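Local coordinates for L-lysine 6-oxidase (Marinomonas mediterranea, PDB 3WEU), which oxidises the side-chain amine of L-lysine with a cysteine tryptophylquinone cofactor, releasing ammonium and the hydrogen peroxide that makes it antibacterial, at residues L73-P78 with S145-T150; K93-E98 with S134-L139. All blocks are in the same frame, centred on the assembly; numbering follows the deposited sequence.

Interaction 1. Residues L73-P78 with S145-T150; sequences LTLDSP and SGVMAT
The backbones of 73-78 and 145-150 come closest at Leu-75 and Gly-146, whose CA atoms lie 7.3 Å apart, and Leu-75 bridges this gap from a type I beta turn running from Thr-74 to Ser-77. Its CB is directed toward 145-150, and with CG anti to the carbonyl carbon (chi1 -67°), CD1 lands on the backbone of Gly-146, 3.5 Å from Gly-146 C and 3.6 Å from Gly-146 CA. The same methyl touches Val-147, whose CG2 lies beside the backbone N and makes the one contact between side chains of the two loops. Gly-146 has a positive phi of 93°, and its bare CA lets the leucine methyl approach the main chain. No hydrogen bond crosses, so the contact is a small apolar one at the surface. Polar bonds shape the turn that presents the leucine. Besides the backbone bond from Ser-77 N to Thr-74 O, Ser-77 OG accepts from Thr-74 N. The loops belong to the mixed beta-sheet region of the N-terminal LodA domain, and neighbouring residues fasten both: Leu-75 shares a backbone hydrogen bond with Gln-190, while Thr-187 OG1 bonds to Gly-146 O and Ala-149 N. Thr-74 OG1 closes an ST turn, accepting from Asp-76 N at 3.0 Å with an N-H...O angle of 146°.

Interaction 2. Residues K93-E98 with S134-L139; sequences KAAWYE and SLIIDL
Leu-135 packs against a short 3-10 segment, 93-95, its CB lying 4.1 Å from the CB of Ala-94 and equally far from the CB of Ala-95. Both alanine methyls thus meet the root of the leucine from the side of the turn. From this CB, which also comes near the carbonyl group of Ala-94, the chain runs on through CG, held anti to the carbonyl carbon of Leu-135 by a chi1 of -71°. That torsion carries one branch alongside the 3-10 turn, where CD1 meets Ala-94 O at 3.5 Å. This carbonyl oxygen has a polar partner too, accepting a hydrogen bond from Asn-123 ND2. Ala-94 CB also approaches the main chain, 3.5 Å from Leu-135 O. Ala-95 CB reaches one residue further and touches Ile-136 CG1 at 3.9 Å, although the CB of Ile-136 points away from 93-98.

No direct hydrogen bond joins the segments; a water does so instead. It accepts from Ala-94 N at 3.1 Å and lies 2.9 Å from Leu-135 O, to which it can donate, linking two backbone polar groups within a buried contact made mostly by aliphatic groups. Within the turn, Trp-96 N bonds back to Lys-93 O.

Tyr-218 of strand 217-219 touches both Ala-94 and Leu-135. Lys-93 NZ forms a salt bridge with Asp-219 of that strand and bonds to Ala-506 O, tying the turn to a distant part of the chain. The contact thus sits where the loop leaving strand 80-91 meets the link between helix 129-134 and strand 137-145, the antiparallel partner of 80-91.

In the fold
From the N terminus, the chain enters interaction 1 at 73-78, just after strand 72-73, then runs along strand 80-91 to reach interaction 2 at 93-98. A connection of 35 residues, ending in helix 129-134, returns it to 134-139 and closes the inner loop. Strand 137-145 then runs back antiparallel to 80-91, and 145-150 closes the outer loop of interaction 1. The two contacts are therefore nested, not crossed, and bracket this strand pair: interaction 1 joins loops at its outlying, surface end, interaction 2 its buried end. Their centres lie 34 Å apart and their nearest atoms about 14 Å.

Interaction 1. Residues L73-P78 with S145-T150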
loop_
_atom_site.group_PDB
_atom_site.type_symbol
_atom_site.label_atom_id
_atom_site.label_comp_id
_atom_site.label_asym_id
_atom_site.label_seq_id
_atom_site.Cartn_x
_atom_site.Cartn_y
_atom_site.Cartn_z
ATOM N N LEU A 73 -7.321 53.145 20.970
ATOM C CA LEU A 73 -5.983 53.741 20.802
ATOM C C LEU A 73 -5.353 53.334 19.501
ATOM O O LEU A 73 -5.238 52.143 19.181
ATOM C CB LEU A 73 -5.092 53.324 21.951
ATOM C CG LEU A 73 -5.620 53.695 23.350
ATOM C CD1 LEU A 73 -4.832 53.023 24.441
ATOM C CD2 LEU A 73 -5.576 55.209 23.574
ATOM N N THR A 74 -4.914 54.340 18.736
ATOM C CA THR A 74 -4.079 54.098 17.585
ATOM C C THR A 74 -2.838 55.020 17.641
ATOM O O THR A 74 -2.706 55.847 18.522
ATOM C CB THR A 74 -4.813 54.366 16.281
ATOM O OG1 THR A 74 -4.909 55.758 16.079
ATOM C CG2 THR A 74 -6.227 53.701 16.289
ATOM N N LEU A 75 -1.987 54.875 16.650
ATOM C CA LEU A 75 -0.780 55.725 16.503
ATOM C C LEU A 75 -1.159 57.147 16.325
ATOM O O LEU A 75 -0.320 58.003 16.578
ATOM C CB LEU A 75 0.053 55.266 15.331
ATOM C CG LEU A 75 0.707 53.905 15.458
ATOM C CD1 LEU A 75 1.386 53.530 14.138
ATOM C CD2 LEU A 75 1.678 53.826 16.621
ATOM N N ASP A 76 -2.429 57.419 15.957
ATOM C CA ASP A 76 -2.950 58.808 15.870
ATOM C C ASP A 76 -3.501 59.379 17.148
ATOM O O ASP A 76 -3.841 60.541 17.186
ATOM C CB ASP A 76 -4.062 58.888 14.825
ATOM C CG ASP A 76 -3.544 58.670 13.455
ATOM O OD1 ASP A 76 -2.364 58.980 13.296
ATOM O OD2 ASP A 76 -4.234 58.192 12.534
ATOM N N SER A 77 -3.604 58.592 18.222
ATOM C CA SER A 77 -4.182 59.092 19.443
ATOM C C SER A 77 -3.182 60.048 20.144
ATOM O O SER A 77 -1.963 59.786 20.155
ATOM C CB SER A 77 -4.510 57.967 20.428
ATOM O OG SER A 77 -5.317 56.995 19.818
ATOM N N PRO A 78 -3.706 61.096 20.779
ATOM C CA PRO A 78 -2.804 61.910 21.597
ATOM C C PRO A 78 -2.103 61.105 22.729
ATOM O O PRO A 78 -2.682 60.216 23.406
ATOM C CB PRO A 78 -3.731 62.993 22.202
ATOM C CG PRO A 78 -5.150 62.621 21.876
ATOM C CD PRO A 78 -5.135 61.363 21.038
ATOM N N SER A 145 5.177 47.031 14.574
ATOM C CA SER A 145 4.696 48.314 15.024
ATOM C C SER A 145 4.815 49.348 13.947
ATOM O O SER A 145 5.566 49.200 12.971
ATOM C CB SER A 145 5.487 48.798 16.196
ATOM O OG SER A 145 6.865 48.942 15.836
ATOM N N GLY A 146 4.066 50.398 14.106
ATOM C CA GLY A 146 4.142 51.497 13.140
ATOM C C GLY A 146 3.115 51.382 12.015
ATOM O O GLY A 146 2.166 50.552 12.023
ATOM N N VAL A 147 3.344 52.215 11.005
ATOM C CA VAL A 147 2.462 52.357 9.860
ATOM C C VAL A 147 2.773 51.342 8.805
ATOM O O VAL A 147 3.890 51.269 8.302
ATOM C CB VAL A 147 2.581 53.796 9.291
ATOM C CG1 VAL A 147 1.769 53.939 8.062
ATOM C CG2 VAL A 147 2.165 54.782 10.379
ATOM N N MET A 148 1.778 50.525 8.442
ATOM C CA MET A 148 1.939 49.608 7.322
ATOM C C MET A 148 3.226 48.766 7.394
ATOM O O MET A 148 3.901 48.551 6.416
ATOM C CB MET A 148 1.891 50.369 5.994
ATOM C CG MET A 148 0.593 51.127 5.786
ATOM S SD MET A 148 -0.808 49.972 5.574
ATOM C CE MET A 148 -0.248 49.025 4.202
ATOM N N ALA A 149 3.444 48.121 8.530
ATOM C CA ALA A 149 4.524 47.173 8.712
ATOM C C ALA A 149 4.131 45.774 8.227
ATOM O O ALA A 149 2.940 45.452 8.169
ATOM C CB ALA A 149 4.890 47.115 10.185
ATOM N N THR A 150 5.127 44.988 7.839
ATOM C CA THR A 150 4.923 43.602 7.437
ATOM C C THR A 150 6.112 42.802 7.891
ATOM O O THR A 150 7.248 43.159 7.561
ATOM C CB THR A 150 4.835 43.451 5.942
ATOM O OG1 THR A 150 3.771 44.232 5.420
ATOM C CG2 THR A 150 4.538 42.013 5.566
#

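Interaction 2. Residues K93-E98 with S134-L139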
loop_
_atom_site.group_PDB
_atom_site.type_symbol
_atom_site.label_atom_id
_atom_site.label_comp_id
_atom_site.label_asym_id
_atom_site.label_seq_id
_atom_site.Cartn_x
_atom_site.Cartn_y
_atom_site.Cartn_z
ATOM N N LYS A 93 1.072 20.147 17.334
ATOM C CA LYS A 93 0.303 18.972 17.063
ATOM C C LYS A 93 1.203 17.693 17.013
ATOM O O LYS A 93 0.805 16.643 17.452
ATOM C CB LYS A 93 -0.408 19.031 15.718
ATOM C CG LYS A 93 -1.419 20.151 15.580
ATOM C CD LYS A 93 -2.145 19.977 14.238
ATOM C CE LYS A 93 -3.229 21.047 14.081
ATOM N NZ LYS A 93 -4.080 20.845 12.897
ATOM N N ALA A 94 2.340 17.783 16.339
ATOM C CA ALA A 94 3.203 16.599 16.172
ATOM C C ALA A 94 3.777 16.086 17.523
ATOM O O ALA A 94 4.192 14.951 17.623
ATOM C CB ALA A 94 4.308 16.835 15.162
ATOM N N ALA A 95 3.760 16.928 18.514
ATOM C CA ALA A 95 4.254 16.642 19.841
ATOM C C ALA A 95 3.173 16.205 20.819
ATOM O O ALA A 95 3.500 15.800 21.932
ATOM C CB ALA A 95 4.911 17.897 20.363
ATOM N N TRP A 96 1.887 16.255 20.418
ATOM C CA TRP A 96 0.824 15.913 21.322
ATOM C C TRP A 96 0.396 14.446 21.224
ATOM O O TRP A 96 0.974 13.606 20.498
ATOM C CB TRP A 96 -0.358 16.901 21.171
ATOM C CG TRP A 96 -1.263 16.997 22.467
ATOM C CD1 TRP A 96 -2.591 16.729 22.562
ATOM C CD2 TRP A 96 -0.831 17.344 23.782
ATOM N NE1 TRP A 96 -3.029 16.912 23.815
ATOM C CE2 TRP A 96 -1.958 17.260 24.610
ATOM C CE3 TRP A 96 0.419 17.678 24.348
ATOM C CZ2 TRP A 96 -1.903 17.523 25.965
ATOM C CZ3 TRP A 96 0.490 17.906 25.700
ATOM C CH2 TRP A 96 -0.673 17.862 26.497
ATOM N N TYR A 97 -0.629 14.144 21.997
ATOM C CA TYR A 97 -1.258 12.832 21.971
ATOM C C TYR A 97 -2.079 12.588 20.724
ATOM O O TYR A 97 -2.639 13.505 20.141
ATOM C CB TYR A 97 -2.206 12.703 23.158
ATOM C CG TYR A 97 -1.539 12.785 24.490
ATOM C CD1 TYR A 97 -0.935 11.632 25.041
ATOM C CD2 TYR A 97 -1.565 13.918 25.242
ATOM C CE1 TYR A 97 -0.336 11.650 26.279
ATOM C CE2 TYR A 97 -0.946 13.934 26.508
ATOM C CZ TYR A 97 -0.335 12.772 26.981
ATOM O OH TYR A 97 0.223 12.690 28.152
ATOM N N GLU A 98 -2.196 11.331 20.355
ATOM C CA GLU A 98 -3.122 10.907 19.327
ATOM C C GLU A 98 -4.572 11.284 19.782
ATOM O O GLU A 98 -4.886 11.179 20.981
ATOM C CB GLU A 98 -3.002 9.381 19.143
ATOM C CG GLU A 98 -1.767 8.944 18.361
ATOM C CD GLU A 98 -1.812 7.472 17.924
ATOM O OE1 GLU A 98 -2.749 6.710 18.294
ATOM O OE2 GLU A 98 -0.890 7.082 17.161
ATOM N N SER A 134 11.343 19.166 19.538
ATOM C CA SER A 134 11.720 19.563 18.196
ATOM C C SER A 134 10.597 19.191 17.192
ATOM O O SER A 134 10.578 19.606 16.045
ATOM C CB SER A 134 13.091 18.989 17.826
ATOM O OG SER A 134 12.881 17.652 17.486
ATOM N N LEU A 135 9.633 18.439 17.671
ATOM C CA LEU A 135 8.460 18.107 16.865
ATOM C C LEU A 135 7.512 19.317 16.700
ATOM O O LEU A 135 6.709 19.343 15.749
ATOM C CB LEU A 135 7.697 16.918 17.505
ATOM C CG LEU A 135 8.409 15.556 17.399
ATOM C CD1 LEU A 135 7.646 14.545 18.274
ATOM C CD2 LEU A 135 8.473 15.117 15.936
ATOM N N ILE A 136 7.626 20.276 17.621
ATOM C CA ILE A 136 6.814 21.447 17.653
ATOM C C ILE A 136 7.295 22.323 16.514
ATOM O O ILE A 136 8.506 22.402 16.226
ATOM C CB ILE A 136 7.012 22.243 18.955
ATOM C CG1 ILE A 136 6.670 21.364 20.147
ATOM C CG2 ILE A 136 6.201 23.543 19.017
ATOM C CD1 ILE A 136 6.832 22.013 21.467
ATOM N N ILE A 137 6.357 23.006 15.852
ATOM C CA ILE A 137 6.735 24.052 14.937
ATOM C C ILE A 137 6.638 25.338 15.701
ATOM O O ILE A 137 5.529 25.799 16.051
ATOM C CB ILE A 137 5.871 24.147 13.671
ATOM C CG1 ILE A 137 5.817 22.831 12.922
ATOM C CG2 ILE A 137 6.438 25.224 12.719
ATOM C CD1 ILE A 137 5.002 22.870 11.625
ATOM N N ASP A 138 7.812 25.936 15.973
ATOM C CA ASP A 138 7.953 27.098 16.771
ATOM C C ASP A 138 9.136 27.955 16.246
ATOM O O ASP A 138 10.331 27.560 16.325
ATOM C CB ASP A 138 8.208 26.681 18.210
ATOM C CG ASP A 138 8.434 27.852 19.146
ATOM O OD1 ASP A 138 8.183 29.027 18.782
ATOM O OD2 ASP A 138 8.820 27.604 20.322
ATOM N N LEU A 139 8.800 29.110 15.703
ATOM C CA LEU A 139 9.759 29.970 15.025
ATOM C C LEU A 139 9.965 31.187 15.847
ATOM O O LEU A 139 10.601 32.131 15.414
ATOM C CB LEU A 139 9.245 30.326 13.651
ATOM C CG LEU A 139 8.903 29.156 12.733
ATOM C CD1 LEU A 139 8.508 29.682 11.358
ATOM C CD2 LEU A 139 10.015 28.110 12.583
HETATM O O HOH W 1 3.953 20.159 15.256
#